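Local coordinates for protein oxalate biosynthetic component 1 (Burkholderia thailandensis, PDB 5IKY) that produces oxalate as a bifunctional enzyme of quorum sensing-dependent oxalogenesis, joining serine hydrolase and lyase activities in one chain, at residues S125-L128 and V129-V133; I564-T567 and Y568-E572; A1076-L1080 and W1081-W1085. All coordinates share one frame; numbering follows the deposited sequence.

Contact 1: S125-L128 and V129-V133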
# COMPACT_ATOMS: atom_id res chain seq x y z
N SER A 125 23.06 18.65 -31.00
CA SER A 125 22.97 17.19 -30.98
C SER A 125 22.11 16.69 -29.84
O SER A 125 22.41 16.94 -28.67
CB SER A 125 24.37 16.57 -30.89
OG SER A 125 24.30 15.16 -30.79
N VAL A 126 21.03 15.98 -30.17
CA VAL A 126 20.14 15.43 -29.16
C VAL A 126 20.78 14.21 -28.49
O VAL A 126 20.47 13.88 -27.35
CB VAL A 126 18.77 15.04 -29.76
CG1 VAL A 126 18.90 13.87 -30.72
CG2 VAL A 126 17.76 14.73 -28.66
N ASP A 127 21.70 13.55 -29.20
CA ASP A 127 22.38 12.39 -28.66
C ASP A 127 23.37 12.80 -27.58
O ASP A 127 23.54 12.11 -26.58
CB ASP A 127 23.10 11.61 -29.77
CG ASP A 127 23.79 10.36 -29.26
OD1 ASP A 127 23.08 9.43 -28.80
OD2 ASP A 127 25.04 10.31 -29.30
N LEU A 128 24.02 13.95 -27.79
CA LEU A 128 24.96 14.49 -26.82
C LEU A 128 24.24 14.87 -25.52
O LEU A 128 24.74 14.62 -24.43
CB LEU A 128 25.69 15.70 -27.39
CG LEU A 128 26.64 16.42 -26.43
CD1 LEU A 128 27.84 15.54 -26.11
CD2 LEU A 128 27.09 17.76 -27.01
N VAL A 129 23.07 15.48 -25.66
CA VAL A 129 22.27 15.90 -24.51
C VAL A 129 21.91 14.71 -23.62
O VAL A 129 22.03 14.78 -22.40
CB VAL A 129 20.98 16.61 -24.94
CG1 VAL A 129 20.15 17.00 -23.73
CG2 VAL A 129 21.31 17.84 -25.77
N ARG A 130 21.48 13.61 -24.25
CA ARG A 130 21.11 12.40 -23.52
C ARG A 130 22.26 11.87 -22.69
O ARG A 130 22.10 11.57 -21.50
CB ARG A 130 20.64 11.32 -24.49
CG ARG A 130 19.38 11.64 -25.24
CD ARG A 130 18.79 10.38 -25.84
NE ARG A 130 17.51 10.63 -26.49
CZ ARG A 130 17.34 10.64 -27.81
NH1 ARG A 130 18.37 10.39 -28.61
NH2 ARG A 130 16.14 10.87 -28.32
N GLN A 131 23.43 11.74 -23.32
CA GLN A 131 24.60 11.20 -22.65
C GLN A 131 25.02 12.07 -21.47
O GLN A 131 25.50 11.57 -20.46
CB GLN A 131 25.75 11.05 -23.64
CG GLN A 131 25.43 10.13 -24.81
CD GLN A 131 26.54 10.06 -25.83
OE1 GLN A 131 27.71 10.32 -25.52
NE2 GLN A 131 26.20 9.71 -27.07
N ILE A 132 24.82 13.38 -21.61
CA ILE A 132 25.08 14.31 -20.53
C ILE A 132 24.09 14.09 -19.39
O ILE A 132 24.48 13.92 -18.24
CB ILE A 132 25.00 15.77 -21.00
CG1 ILE A 132 26.17 16.09 -21.95
CG2 ILE A 132 25.01 16.73 -19.82
CD1 ILE A 132 26.13 17.49 -22.52
N VAL A 133 22.80 14.08 -19.74
CA VAL A 133 21.75 13.84 -18.76
C VAL A 133 21.92 12.48 -18.09
O VAL A 133 21.76 12.36 -16.88
CB VAL A 133 20.35 13.91 -19.42
CG1 VAL A 133 19.27 13.46 -18.44
CG2 VAL A 133 20.06 15.32 -19.91

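Contact 2: I564-T567 and Y568-E572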
# COMPACT_ATOMS: atom_id res chain seq x y z
N ILE A 564 -13.52 -24.64 11.29
CA ILE A 564 -12.79 -23.38 11.22
C ILE A 564 -12.30 -22.93 12.59
O ILE A 564 -11.20 -22.40 12.73
CB ILE A 564 -13.66 -22.29 10.59
CG1 ILE A 564 -13.84 -22.59 9.11
CG2 ILE A 564 -13.05 -20.91 10.81
CD1 ILE A 564 -14.64 -21.60 8.40
N VAL A 565 -13.13 -23.17 13.60
CA VAL A 565 -12.72 -22.93 14.98
C VAL A 565 -11.46 -23.74 15.29
O VAL A 565 -10.53 -23.23 15.92
CB VAL A 565 -13.84 -23.30 15.97
CG1 VAL A 565 -13.36 -23.17 17.41
CG2 VAL A 565 -15.06 -22.42 15.72
N ASP A 566 -11.43 -24.98 14.83
CA ASP A 566 -10.27 -25.84 15.05
C ASP A 566 -9.04 -25.27 14.36
O ASP A 566 -7.94 -25.27 14.92
CB ASP A 566 -10.54 -27.26 14.56
CG ASP A 566 -9.52 -28.26 15.07
OD1 ASP A 566 -9.61 -28.65 16.25
OD2 ASP A 566 -8.61 -28.64 14.30
N THR A 567 -9.23 -24.78 13.13
CA THR A 567 -8.16 -24.14 12.39
C THR A 567 -7.60 -22.94 13.16
O THR A 567 -6.39 -22.76 13.26
CB THR A 567 -8.63 -23.67 11.00
OG1 THR A 567 -9.02 -24.80 10.21
CG2 THR A 567 -7.51 -22.92 10.28
N TYR A 568 -8.50 -22.13 13.71
CA TYR A 568 -8.09 -20.96 14.49
C TYR A 568 -7.37 -21.36 15.77
O TYR A 568 -6.39 -20.73 16.16
CB TYR A 568 -9.30 -20.09 14.83
CG TYR A 568 -8.97 -19.03 15.86
CD1 TYR A 568 -8.23 -17.90 15.51
CD2 TYR A 568 -9.38 -19.16 17.18
CE1 TYR A 568 -7.92 -16.94 16.45
CE2 TYR A 568 -9.07 -18.20 18.13
CZ TYR A 568 -8.34 -17.09 17.75
OH TYR A 568 -8.02 -16.12 18.68
N ARG A 569 -7.87 -22.40 16.43
CA ARG A 569 -7.29 -22.87 17.68
C ARG A 569 -5.81 -23.20 17.54
O ARG A 569 -5.01 -22.94 18.44
CB ARG A 569 -8.05 -24.10 18.19
CG ARG A 569 -7.53 -24.64 19.52
CD ARG A 569 -8.08 -26.03 19.79
NE ARG A 569 -7.78 -26.96 18.70
CZ ARG A 569 -6.62 -27.59 18.55
NH1 ARG A 569 -5.64 -27.40 19.43
NH2 ARG A 569 -6.45 -28.42 17.53
N LYS A 570 -5.44 -23.78 16.39
CA LYS A 570 -4.05 -24.12 16.12
C LYS A 570 -3.20 -22.87 15.98
O LYS A 570 -2.05 -22.84 16.42
CB LYS A 570 -3.95 -24.98 14.86
CG LYS A 570 -4.41 -26.42 15.05
CD LYS A 570 -4.94 -27.01 13.76
CE LYS A 570 -5.13 -28.52 13.88
NZ LYS A 570 -5.75 -29.09 12.66
N ILE A 571 -3.76 -21.84 15.36
CA ILE A 571 -3.09 -20.55 15.24
C ILE A 571 -2.87 -19.93 16.62
O ILE A 571 -1.79 -19.42 16.93
CB ILE A 571 -3.88 -19.57 14.36
CG1 ILE A 571 -4.06 -20.13 12.95
CG2 ILE A 571 -3.20 -18.21 14.31
CD1 ILE A 571 -4.87 -19.25 12.04
N GLU A 572 -3.91 -19.98 17.45
CA GLU A 572 -3.86 -19.41 18.79
C GLU A 572 -2.85 -20.14 19.66
O GLU A 572 -2.19 -19.53 20.51
CB GLU A 572 -5.25 -19.43 19.43
CG GLU A 572 -5.43 -18.43 20.56
CD GLU A 572 -6.84 -18.42 21.10
OE1 GLU A 572 -7.56 -17.42 20.88
OE2 GLU A 572 -7.24 -19.41 21.75

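Contact 3: A1076-L1080 and W1081-W1085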
# COMPACT_ATOMS: atom_id res chain seq x y z
N ALA A 1076 -12.21 17.34 12.23
CA ALA A 1076 -11.01 18.16 12.37
C ALA A 1076 -10.29 18.34 11.04
O ALA A 1076 -9.93 19.46 10.67
CB ALA A 1076 -10.07 17.54 13.40
N ALA A 1077 -10.10 17.24 10.32
CA ALA A 1077 -9.38 17.26 9.05
C ALA A 1077 -10.28 17.69 7.90
O ALA A 1077 -9.87 17.66 6.74
CB ALA A 1077 -8.77 15.90 8.77
N SER A 1078 -11.50 18.10 8.22
CA SER A 1078 -12.45 18.55 7.21
C SER A 1078 -11.93 19.77 6.46
O SER A 1078 -11.50 20.75 7.07
CB SER A 1078 -13.81 18.87 7.84
OG SER A 1078 -14.74 19.30 6.86
N PRO A 1079 -11.95 19.70 5.12
CA PRO A 1079 -11.47 20.77 4.23
C PRO A 1079 -12.40 21.97 4.20
O PRO A 1079 -13.59 21.84 4.52
CB PRO A 1079 -11.43 20.08 2.86
CG PRO A 1079 -12.48 19.04 2.94
CD PRO A 1079 -12.46 18.54 4.36
N LEU A 1080 -11.87 23.13 3.82
CA LEU A 1080 -12.62 24.38 3.83
C LEU A 1080 -13.81 24.34 2.87
O LEU A 1080 -14.88 24.86 3.19
CB LEU A 1080 -11.69 25.55 3.48
CG LEU A 1080 -12.18 26.98 3.74
CD1 LEU A 1080 -11.01 27.88 4.08
CD2 LEU A 1080 -12.95 27.55 2.55
N TRP A 1081 -13.62 23.73 1.71
CA TRP A 1081 -14.67 23.70 0.70
C TRP A 1081 -15.85 22.84 1.13
O TRP A 1081 -16.99 23.09 0.73
CB TRP A 1081 -14.12 23.21 -0.65
CG TRP A 1081 -13.51 21.83 -0.60
CD1 TRP A 1081 -12.21 21.52 -0.32
CD2 TRP A 1081 -14.18 20.59 -0.86
NE1 TRP A 1081 -12.03 20.16 -0.39
CE2 TRP A 1081 -13.22 19.57 -0.71
CE3 TRP A 1081 -15.49 20.24 -1.19
CZ2 TRP A 1081 -13.53 18.22 -0.89
CZ3 TRP A 1081 -15.79 18.90 -1.37
CH2 TRP A 1081 -14.82 17.91 -1.21
N LEU A 1082 -15.58 21.84 1.96
CA LEU A 1082 -16.64 20.97 2.48
C LEU A 1082 -17.51 21.71 3.49
O LEU A 1082 -18.73 21.52 3.53
CB LEU A 1082 -16.04 19.72 3.11
CG LEU A 1082 -17.03 18.74 3.75
CD1 LEU A 1082 -18.09 18.30 2.75
CD2 LEU A 1082 -16.30 17.53 4.32
N ARG A 1083 -16.88 22.56 4.30
CA ARG A 1083 -17.60 23.32 5.32
C ARG A 1083 -18.56 24.31 4.68
O ARG A 1083 -19.58 24.66 5.27
CB ARG A 1083 -16.62 24.03 6.24
CG ARG A 1083 -15.49 23.13 6.72
CD ARG A 1083 -14.69 23.75 7.85
NE ARG A 1083 -13.57 22.89 8.22
CZ ARG A 1083 -12.86 23.02 9.33
NH1 ARG A 1083 -13.15 23.98 10.20
NH2 ARG A 1083 -11.85 22.19 9.58
N GLN A 1084 -18.23 24.76 3.47
CA GLN A 1084 -19.09 25.66 2.72
C GLN A 1084 -20.42 24.98 2.38
O GLN A 1084 -21.47 25.62 2.38
CB GLN A 1084 -18.39 26.13 1.44
CG GLN A 1084 -19.32 26.81 0.44
CD GLN A 1084 -18.70 28.02 -0.22
OE1 GLN A 1084 -17.95 28.77 0.42
NE2 GLN A 1084 -19.00 28.22 -1.49
N TRP A 1085 -20.36 23.69 2.10
CA TRP A 1085 -21.56 22.92 1.79
C TRP A 1085 -22.48 22.86 3.00
O TRP A 1085 -23.69 23.06 2.89
CB TRP A 1085 -21.20 21.50 1.33
CG TRP A 1085 -20.39 21.43 0.07
CD1 TRP A 1085 -19.68 22.44 -0.51
CD2 TRP A 1085 -20.20 20.28 -0.76
NE1 TRP A 1085 -19.07 21.99 -1.66
CE2 TRP A 1085 -19.37 20.66 -1.83
CE3 TRP A 1085 -20.65 18.95 -0.70
CZ2 TRP A 1085 -18.98 19.78 -2.83
CZ3 TRP A 1085 -20.26 18.08 -1.70
CH2 TRP A 1085 -19.44 18.49 -2.75

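Contact 1: S125-L128 and V129-V133
Leu128 and Ile132, one turn apart, hold the tight flank of this helix start: Ile132 CD1 lies 4.1 Å from Leu128 CG. Ile132 CG1 stands beside the backbone N (chi1 -69°), which sends the chain back along the turn and sets CG1 3.2 Å from Leu128 O. Branched aliphatic side chains suit this buried flank, where Phe164 and Met168 of helix 162-172 and Leu123 pack on Ile132. Val129 adds its CG2, 3.2 Å from Ser125 O.

The outward flank, where Val126 and Asp127 are exposed and Arg130 and Gln131 partly so, is more open to solvent. Arg130 runs back over the turn, and Val126 CG2 sits 4.1 Å above the centre of one guanidinium face; the methyl shields the flat group while Arg130 NE bonds to Gly489 O. Asp127 and Gln131 cross with their carboxylate and amide planes 80° apart, and Gln131 OE1 takes its hydrogen bond from Arg167.

Backbone bonds such as Ile132 N to Leu128 O (3.1 Å) link the turns. At the start, a serine is apt because its short hydroxyl reaches a backbone N-H: Ser125 OG accepts from Leu128 N at 3.2 Å, the serine N-cap of an alpha-helix.

Contact 2: I564-T567 and Y568-E572
Asp566 meets both Arg569 and Lys570 across one turn, a salt-bridge network of i to i+3 and i to i+4 pairs on the alpha-helix 562-579, within the sequence range assigned to the cap domain. The two carboxylate oxygens share the work. OD1 of Asp566 faces the guanidinium edge, with Arg569 NH2 at 3.4 Å and NE slightly farther, both weak bonds; OD2 of Asp566 has Lys570 NZ at 3.3 Å, also weak. The carboxylate and guanidinium planes are 53° apart, so the two groups are not coplanar, and the bonds are long.

Torsions put the three groups together. Asp566 carries CG opposite the backbone N (chi1 -166°), which leans its short acid along the helix toward the next turn. Arg569 bends at chi3, turning NE and NH2 back to the acid, while its NH1 makes a salt bridge with Asp573 and so links acids two turns apart, one on each side of it in sequence. Lysine suits its place because a long, extended chain crosses over to OD2 and keeps the amine on the exposed side.

Beneath the charges, the backbone sets the spacing: Tyr568 N donates to Ile564 O at 2.9 Å and Arg569 N to Val565 O at 2.8 Å. Elsewhere round the helix aliphatic groups face neighbouring helices. Ile564 packs on Leu534 and Ala538 of helix 530-541, and Val565 on Leu682 and Cys686 of helix 682-690, places where branched aliphatics fit well. Thr567 turns its hydroxyl back to Pro563 O.

Tyr568 is buried, its ring meeting that of Tyr689. Glu572, buried and salt-bridged through OE2 to Arg644 and Arg685, is probably kept ionised by them; its OE1 receives the Tyr568 OH at 2.6 Å, on the anti side and 34° out of the carboxylate plane.

Contact 3: A1076-L1080 and W1081-W1085
Arg1083 folds back over the turn that leads into its own helix and grips Ser1078 O side-on with two nitrogens. Arg1083 NH2 donates at 2.9 Å to Ser1078 O, and its NE at 3.2 Å to the same oxygen, which lies near the guanidinium plane. The two bonds differ: NH2 is tilted 18° from the carbonyl plane, whereas NE stands above it, 60° out of plane. An extended chain leaving beside the backbone N carries the group from helix to loop. Two N-H groups thus satisfy one loop carbonyl, a task for which arginine is well made, and this probably limits the swing of the guanidinium. Its side chain also touches Ile812 of helix 792-813.

Pro1079 makes the apolar half. Pro1079 CG lies over the face of the Trp1081 five-membered ring, 4.0 Å from the centroid, a CH-pi contact offset toward the rim; Pro1079 CB comes 3.3 Å from Trp1081 NE1. Pro1079 CG also packs 3.6 Å from Leu1082 CB. The rigid ring fixes phi where the chain turns from loop to helix, and presents a C-H group to the electron-rich face of the indole. Trp1081 has CG between its backbone N and carbonyl carbon (chi1 59°), which brings the ring back over the proline, and NE1 reaches a weak hydrogen bond to Asp1035 O.

Leu1080, the first helical residue, contributes mainly backbone: its O accepts weak bonds from Arg1083 N and Gln1084 N, while its side chain is exposed. Pro1079 O likewise accepts weakly from Leu1082 N and Arg1083 N; the arginine grip and the proline-indole packing add further contacts there. The whole is a helix N-terminus with proline at the N-cap, entering helix 1080-1090 of the alpha/beta-hydrolase part.

In the fold
The three contacts are all local, each on or at the start of a helix, and fall in series along the chain in three different regions: the N-terminal domain, the cap domain and the C-terminal hydrolase part. None touches another. Contacts 1 and 2 lie on opposite sides of the chain's centre, their own centres about 63 Å apart. Contact 3 is about 49 Å from contact 1 and 46 Å from contact 2, centre to centre, and its nearest atoms stay about 37 and 34 Å away. The magnesium ion is bound by His227 and Glu477, and none of the contact residues is among these ligands; each contact is local packing within its own region.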